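Local coordinates for glutathione peroxidase-like protein (Trypanosoma brucei, PDB 3DWV) that probably reduces hydroperoxides as a tryparedoxin-dependent peroxidase of the glutathione peroxidase family, with a thioredoxin-like fold, at residues S25-V31 against H127-M133; P48-V54 against F80-P86. The protein carries 1 engineered substitution. All coordinates share one frame. Where two conformers were deposited one is given. Residues are numbered along the deposited sequence.

Interaction 1 (S25-V31 against H127-M133)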
loop_
_atom_site.group_PDB
_atom_site.type_symbol
_atom_site.label_atom_id
_atom_site.label_comp_id
_atom_site.label_asym_id
_atom_site.label_seq_id
_atom_site.Cartn_x
_atom_site.Cartn_y
_atom_site.Cartn_z
ATOM N N SER A 25 4.244 14.637 5.116
ATOM C CA SER A 25 4.067 13.275 5.633
ATOM C C SER A 25 2.748 12.685 5.130
ATOM O O SER A 25 1.918 13.446 4.644
ATOM C CB SER A 25 4.099 13.193 7.155
ATOM O OG SER A 25 2.871 13.458 7.772
ATOM N N ILE A 26 2.574 11.367 5.305
ATOM C CA ILE A 26 1.265 10.809 4.870
ATOM C C ILE A 26 0.103 11.350 5.663
ATOM O O ILE A 26 -1.068 11.276 5.280
ATOM C CB ILE A 26 1.295 9.273 5.027
ATOM C CG1 ILE A 26 1.472 8.806 6.483
ATOM C CG2 ILE A 26 2.334 8.657 4.100
ATOM C CD1 ILE A 26 1.214 7.325 6.660
ATOM N N PHE A 27 0.372 11.881 6.849
ATOM C CA PHE A 27 -0.709 12.261 7.786
ATOM C C PHE A 27 -1.383 13.542 7.324
ATOM O O PHE A 27 -2.324 14.019 7.980
ATOM C CB PHE A 27 -0.163 12.406 9.223
ATOM C CG PHE A 27 0.463 11.091 9.698
ATOM C CD1 PHE A 27 -0.305 9.950 9.809
ATOM C CD2 PHE A 27 1.808 11.031 10.011
ATOM C CE1 PHE A 27 0.254 8.755 10.236
ATOM C CE2 PHE A 27 2.380 9.853 10.450
ATOM C CZ PHE A 27 1.599 8.726 10.552
ATOM N N ASP A 28 -0.889 14.115 6.233
ATOM C CA ASP A 28 -1.511 15.283 5.625
ATOM C C ASP A 28 -2.702 14.892 4.724
ATOM O O ASP A 28 -3.275 15.811 4.130
ATOM C CB ASP A 28 -0.493 16.109 4.818
ATOM C CG ASP A 28 0.513 16.884 5.639
ATOM O OD1 ASP A 28 0.144 17.450 6.689
ATOM O OD2 ASP A 28 1.691 16.973 5.219
ATOM N N PHE A 29 -3.008 13.595 4.600
ATOM C CA PHE A 29 -3.933 13.097 3.591
ATOM C C PHE A 29 -5.159 12.441 4.201
ATOM O O PHE A 29 -5.058 11.857 5.282
ATOM C CB PHE A 29 -3.196 12.129 2.628
ATOM C CG PHE A 29 -2.043 12.821 1.922
ATOM C CD1 PHE A 29 -2.280 13.467 0.714
ATOM C CD2 PHE A 29 -0.741 12.859 2.430
ATOM C CE1 PHE A 29 -1.284 14.147 0.040
ATOM C CE2 PHE A 29 0.283 13.537 1.775
ATOM C CZ PHE A 29 0.011 14.211 0.569
ATOM N N GLU A 30 -6.290 12.602 3.483
ATOM C CA GLU A 30 -7.584 12.072 3.895
ATOM C C GLU A 30 -7.720 10.595 3.605
ATOM O O GLU A 30 -7.459 10.212 2.433
ATOM C CB GLU A 30 -8.721 12.795 3.129
ATOM C CG GLU A 30 -10.080 12.386 3.670
ATOM C CD GLU A 30 -11.201 13.306 3.191
ATOM O OE1 GLU A 30 -11.009 13.903 2.111
ATOM O OE2 GLU A 30 -12.255 13.429 3.860
ATOM N N VAL A 31 -8.081 9.781 4.578
ATOM C CA VAL A 31 -8.309 8.340 4.365
ATOM C C VAL A 31 -9.639 7.970 4.974
ATOM O O VAL A 31 -10.004 8.236 6.133
ATOM C CB VAL A 31 -7.135 7.524 4.960
ATOM C CG1 VAL A 31 -7.350 6.036 4.880
ATOM C CG2 VAL A 31 -5.786 7.896 4.293
ATOM N N HIS A 127 -5.610 9.046 -5.936
ATOM C CA HIS A 127 -5.734 9.604 -4.589
ATOM C C HIS A 127 -4.486 10.406 -4.219
ATOM O O HIS A 127 -3.342 9.947 -4.423
ATOM C CB HIS A 127 -5.967 8.475 -3.584
ATOM C CG HIS A 127 -6.271 8.930 -2.173
ATOM N ND1 HIS A 127 -5.475 9.733 -1.381
ATOM C CD2 HIS A 127 -7.345 8.625 -1.399
ATOM C CE1 HIS A 127 -6.063 9.900 -0.185
ATOM N NE2 HIS A 127 -7.220 9.221 -0.192
ATOM N N PRO A 128 -4.637 11.602 -3.685
ATOM C CA PRO A 128 -3.439 12.416 -3.394
ATOM C C PRO A 128 -2.424 11.738 -2.497
ATOM O O PRO A 128 -1.230 12.052 -2.698
ATOM C CB PRO A 128 -4.016 13.698 -2.742
ATOM C CG PRO A 128 -5.411 13.803 -3.300
ATOM C CD PRO A 128 -5.884 12.347 -3.414
ATOM N N LEU A 129 -2.806 10.851 -1.592
ATOM C CA LEU A 129 -1.793 10.200 -0.757
ATOM C C LEU A 129 -0.885 9.382 -1.666
ATOM O O LEU A 129 0.325 9.336 -1.417
ATOM C CB LEU A 129 -2.423 9.336 0.338
ATOM C CG LEU A 129 -1.592 8.236 1.000
ATOM C CD1 LEU A 129 -0.731 8.759 2.146
ATOM C CD2 LEU A 129 -2.519 7.139 1.526
ATOM N N TYR A 130 -1.461 8.742 -2.689
ATOM C CA TYR A 130 -0.666 7.945 -3.630
ATOM C C TYR A 130 0.205 8.870 -4.482
ATOM O O TYR A 130 1.382 8.620 -4.778
ATOM C CB TYR A 130 -1.587 6.984 -4.457
ATOM C CG TYR A 130 -1.512 5.645 -3.754
ATOM C CD1 TYR A 130 -2.321 5.366 -2.663
ATOM C CD2 TYR A 130 -0.603 4.692 -4.175
ATOM C CE1 TYR A 130 -2.240 4.159 -2.006
ATOM C CE2 TYR A 130 -0.524 3.483 -3.495
ATOM C CZ TYR A 130 -1.343 3.205 -2.411
ATOM O OH TYR A 130 -1.283 2.000 -1.739
ATOM N N GLU A 131 -0.350 9.997 -4.940
ATOM C CA GLU A 131 0.463 10.955 -5.704
ATOM C C GLU A 131 1.644 11.394 -4.877
ATOM O O GLU A 131 2.770 11.472 -5.426
ATOM C CB GLU A 131 -0.424 12.118 -6.174
ATOM C CG GLU A 131 -1.415 11.463 -7.188
ATOM C CD GLU A 131 -0.702 11.008 -8.443
ATOM O OE1 GLU A 131 -0.676 11.912 -9.332
ATOM O OE2 GLU A 131 -0.169 9.883 -8.707
ATOM N N TYR A 132 1.379 11.620 -3.595
ATOM C CA TYR A 132 2.540 11.954 -2.739
ATOM C C TYR A 132 3.540 10.831 -2.568
ATOM O O TYR A 132 4.762 11.059 -2.681
ATOM C CB TYR A 132 1.964 12.400 -1.377
ATOM C CG TYR A 132 3.019 12.546 -0.283
ATOM C CD1 TYR A 132 3.979 13.565 -0.301
ATOM C CD2 TYR A 132 3.032 11.647 0.772
ATOM C CE1 TYR A 132 4.925 13.669 0.720
ATOM C CE2 TYR A 132 3.961 11.725 1.781
ATOM C CZ TYR A 132 4.901 12.739 1.739
ATOM O OH TYR A 132 5.809 12.773 2.777
ATOM N N MET A 133 3.117 9.594 -2.228
ATOM C CA MET A 133 4.083 8.519 -2.002
ATOM C C MET A 133 4.822 8.184 -3.292
ATOM O O MET A 133 6.041 7.948 -3.285
ATOM C CB MET A 133 3.348 7.264 -1.476
ATOM C CG MET A 133 2.789 7.460 -0.080
ATOM S SD MET A 133 2.135 5.933 0.644
ATOM C CE MET A 133 0.957 5.327 -0.557
#
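The Phe29 ring lies over the first turn of helix 128-136, with Leu129 CA 3.9 Å from its centroid and close to the ring normal, a CH-pi contact. Pro128 CB approaches Phe29 CD1 at 3.9 Å, and Tyr132, one turn further on, brings its CB to 3.3 Å from Phe29 CZ. The Phe29 and Tyr132 rings are nearly parallel (26°) but slid apart, so they barely overlap. Ile26, in the short 3-10 segment 26-28, at whose start Ser25 OG accepts from Phe27 N in an ST turn, sets its CB 3.6 Å from Leu129 CD1; Ile26 and Met133 both continue onto Ile155 of the central sheet. His127 works at both ends of its imidazole: as N-cap, its ND1 accepts from Leu129 N (2.9 Å), while its NE2 gives a weak, bent hydrogen bond to Glu30 O (2.8 Å). With ND1 accepting and NE2 donating, the ring carries its proton on NE2; the other contacts between loop and helix are mostly apolar.

Interaction 2 (P48-V54 against F80-P86)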
loop_
_atom_site.group_PDB
_atom_site.type_symbol
_atom_site.label_atom_id
_atom_site.label_comp_id
_atom_site.label_asym_id
_atom_site.label_seq_id
_atom_site.Cartn_x
_atom_site.Cartn_y
_atom_site.Cartn_z
ATOM N N PRO A 48 6.732 2.876 12.537
ATOM C CA PRO A 48 6.720 2.706 11.077
ATOM C C PRO A 48 5.506 1.924 10.621
ATOM O O PRO A 48 4.794 1.315 11.426
ATOM C CB PRO A 48 8.027 1.945 10.814
ATOM C CG PRO A 48 8.332 1.224 12.093
ATOM C CD PRO A 48 7.741 2.049 13.211
ATOM N N LEU A 49 5.259 1.947 9.305
ATOM C CA LEU A 49 4.163 1.178 8.771
ATOM C C LEU A 49 4.468 0.867 7.301
ATOM O O LEU A 49 5.349 1.483 6.699
ATOM C CB LEU A 49 2.816 1.862 8.959
ATOM C CG LEU A 49 2.543 3.214 8.305
ATOM C CD1 LEU A 49 1.042 3.358 8.052
ATOM C CD2 LEU A 49 3.029 4.404 9.137
ATOM N N LEU A 50 3.741 -0.097 6.749
ATOM C CA LEU A 50 3.848 -0.461 5.352
ATOM C C LEU A 50 2.487 -0.254 4.679
ATOM O O LEU A 50 1.530 -0.770 5.269
ATOM C CB LEU A 50 4.160 -1.946 5.188
ATOM C CG LEU A 50 5.556 -2.417 4.870
ATOM C CD1 LEU A 50 5.518 -3.935 4.684
ATOM C CD2 LEU A 50 6.162 -1.711 3.668
ATOM N N ILE A 51 2.484 0.446 3.541
ATOM C CA ILE A 51 1.207 0.685 2.852
ATOM C C ILE A 51 1.228 0.005 1.494
ATOM O O ILE A 51 2.021 0.348 0.613
ATOM C CB ILE A 51 0.887 2.173 2.699
ATOM C CG1 ILE A 51 0.894 2.886 4.070
ATOM C CG2 ILE A 51 -0.437 2.350 1.954
ATOM C CD1 ILE A 51 0.644 4.403 3.922
ATOM N N TYR A 52 0.329 -0.989 1.408
ATOM C CA TYR A 52 0.138 -1.710 0.173
ATOM C C TYR A 52 -1.094 -1.327 -0.646
ATOM O O TYR A 52 -2.117 -1.022 -0.008
ATOM C CB TYR A 52 -0.056 -3.178 0.521
ATOM C CG TYR A 52 1.126 -3.980 0.989
ATOM C CD1 TYR A 52 1.540 -3.998 2.305
ATOM C CD2 TYR A 52 1.832 -4.762 0.064
ATOM C CE1 TYR A 52 2.642 -4.766 2.702
ATOM C CE2 TYR A 52 2.909 -5.529 0.463
ATOM C CZ TYR A 52 3.320 -5.528 1.772
ATOM O OH TYR A 52 4.398 -6.298 2.165
ATOM N N ASN A 53 -1.003 -1.349 -1.966
ATOM C CA ASN A 53 -2.216 -1.370 -2.801
ATOM C C ASN A 53 -2.606 -2.822 -3.089
ATOM O O ASN A 53 -1.716 -3.644 -3.292
ATOM C CB ASN A 53 -2.041 -0.584 -4.110
ATOM C CG ASN A 53 -0.916 -1.137 -4.987
ATOM O OD1 ASN A 53 0.249 -0.932 -4.636
ATOM N ND2 ASN A 53 -1.191 -1.806 -6.105
ATOM N N VAL A 54 -3.910 -3.123 -3.085
ATOM C CA VAL A 54 -4.318 -4.540 -3.245
ATOM C C VAL A 54 -5.431 -4.550 -4.275
ATOM O O VAL A 54 -5.844 -3.510 -4.839
ATOM C CB VAL A 54 -4.716 -5.157 -1.892
ATOM C CG1 VAL A 54 -3.578 -5.020 -0.850
ATOM C CG2 VAL A 54 -5.959 -4.481 -1.325
ATOM N N PHE A 80 4.008 -1.473 14.843
ATOM C CA PHE A 80 3.967 -1.502 13.413
ATOM C C PHE A 80 2.570 -1.763 12.879
ATOM O O PHE A 80 1.755 -2.428 13.534
ATOM C CB PHE A 80 4.929 -2.601 12.972
ATOM C CG PHE A 80 5.001 -2.888 11.476
ATOM C CD1 PHE A 80 5.600 -2.008 10.590
ATOM C CD2 PHE A 80 4.474 -4.082 10.994
ATOM C CE1 PHE A 80 5.697 -2.316 9.246
ATOM C CE2 PHE A 80 4.565 -4.411 9.672
ATOM C CZ PHE A 80 5.199 -3.538 8.802
ATOM N N THR A 81 2.234 -1.250 11.686
ATOM C CA THR A 81 0.974 -1.767 11.080
ATOM C C THR A 81 1.185 -1.870 9.575
ATOM O O THR A 81 2.136 -1.299 9.025
ATOM C CB THR A 81 -0.282 -0.981 11.466
ATOM O OG1 THR A 81 -1.487 -1.735 11.119
ATOM C CG2 THR A 81 -0.350 0.349 10.724
ATOM N N VAL A 82 0.301 -2.642 8.950
ATOM C CA VAL A 82 0.211 -2.706 7.488
ATOM C C VAL A 82 -1.157 -2.142 7.128
ATOM O O VAL A 82 -2.141 -2.588 7.774
ATOM C CB VAL A 82 0.359 -4.167 7.033
ATOM C CG1 VAL A 82 -0.018 -4.300 5.573
ATOM C CG2 VAL A 82 1.779 -4.641 7.357
ATOM N N LEU A 83 -1.254 -1.237 6.157
ATOM C CA LEU A 83 -2.548 -0.768 5.698
ATOM C C LEU A 83 -2.735 -1.139 4.231
ATOM O O LEU A 83 -1.758 -0.955 3.472
ATOM C CB LEU A 83 -2.641 0.758 5.774
ATOM C CG LEU A 83 -2.456 1.373 7.162
ATOM C CD1 LEU A 83 -2.609 2.890 7.083
ATOM C CD2 LEU A 83 -3.501 0.869 8.151
ATOM N N ALA A 84 -3.926 -1.585 3.831
ATOM C CA ALA A 84 -4.145 -1.979 2.445
ATOM C C ALA A 84 -5.178 -1.065 1.759
ATOM O O ALA A 84 -6.269 -0.940 2.272
ATOM C CB ALA A 84 -4.615 -3.438 2.329
ATOM N N PHE A 85 -4.788 -0.496 0.614
ATOM C CA PHE A 85 -5.720 0.272 -0.198
ATOM C C PHE A 85 -6.130 -0.524 -1.427
ATOM O O PHE A 85 -5.261 -0.736 -2.302
ATOM C CB PHE A 85 -5.085 1.592 -0.685
ATOM C CG PHE A 85 -5.007 2.639 0.409
ATOM C CD1 PHE A 85 -3.929 2.650 1.265
ATOM C CD2 PHE A 85 -5.985 3.618 0.561
ATOM C CE1 PHE A 85 -3.798 3.618 2.238
ATOM C CE2 PHE A 85 -5.877 4.582 1.539
ATOM C CZ PHE A 85 -4.785 4.581 2.388
ATOM N N PRO A 86 -7.348 -1.035 -1.512
ATOM C CA PRO A 86 -7.740 -1.747 -2.737
ATOM C C PRO A 86 -8.027 -0.782 -3.886
ATOM O O PRO A 86 -8.602 0.290 -3.649
ATOM C CB PRO A 86 -9.014 -2.492 -2.330
ATOM C CG PRO A 86 -9.038 -2.410 -0.832
ATOM C CD PRO A 86 -8.421 -1.076 -0.494
#
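Five backbone hydrogen bonds join strands 49-54 and 81-86 in parallel register. Leu50 N donates to Thr81 O (3.0 Å) and Leu50 O accepts from Leu83 N (3.0 Å); Tyr52 repeats the pattern, its N bonding Leu83 O at 2.9 Å and its O receiving Phe85 N at 2.8 Å, before Val54 N closes the series on Phe85 O (2.9 Å). Alternate residues of 49-54 thus carry the ladder, while Leu49, Ile51 and Asn53 bond the antiparallel strand 152-155 or the residues leading into it. CA-H...O contacts fill in between, such as Val82 CA to Leu50 O at 3.2 Å. With helix 64-75 as the connection, the pair forms a beta-alpha-beta crossover of the thioredoxin-like fold, and the first strand runs on toward Cys58, the predicted active-site residue, seen here in a disulfide with Cys106. Side chains alternate between the two faces. On one, Leu49 CD1 meets Leu83 CD1 (3.8 Å) and Ile51 CG2 reaches the edge of the Phe85 ring, 3.6 Å from its CD1. On the other, Tyr52 CD1 packs against Val82 CG1 (3.6 Å) and Val54 CG1 against Ala84 CB (3.7 Å), with Leu50 and Tyr52 continuing onto helix 64-75.

The parallel strand pair of interaction 2 sits near the centre of the chain with every residue buried, whereas interaction 1 lies further out and has an exposed margin at Glu30 and Pro128. Their chemistry follows: a regular main-chain ladder unites the strands, while loop and helix meet through side-chain packing plus a single weak hydrogen bond. The two meet where helix 128-136 covers the sheet face bearing Ile51, Asn53 and Phe85. There Leu129 CD2 comes within 3.5 Å of Phe85 CZ, and Tyr130, whose side chain takes no part in interaction 1, sets its OH 3.8 Å from Ile51 CG2. Helix 64-75 packs on the opposite face, consistent with a three-layer alpha-beta-alpha sandwich.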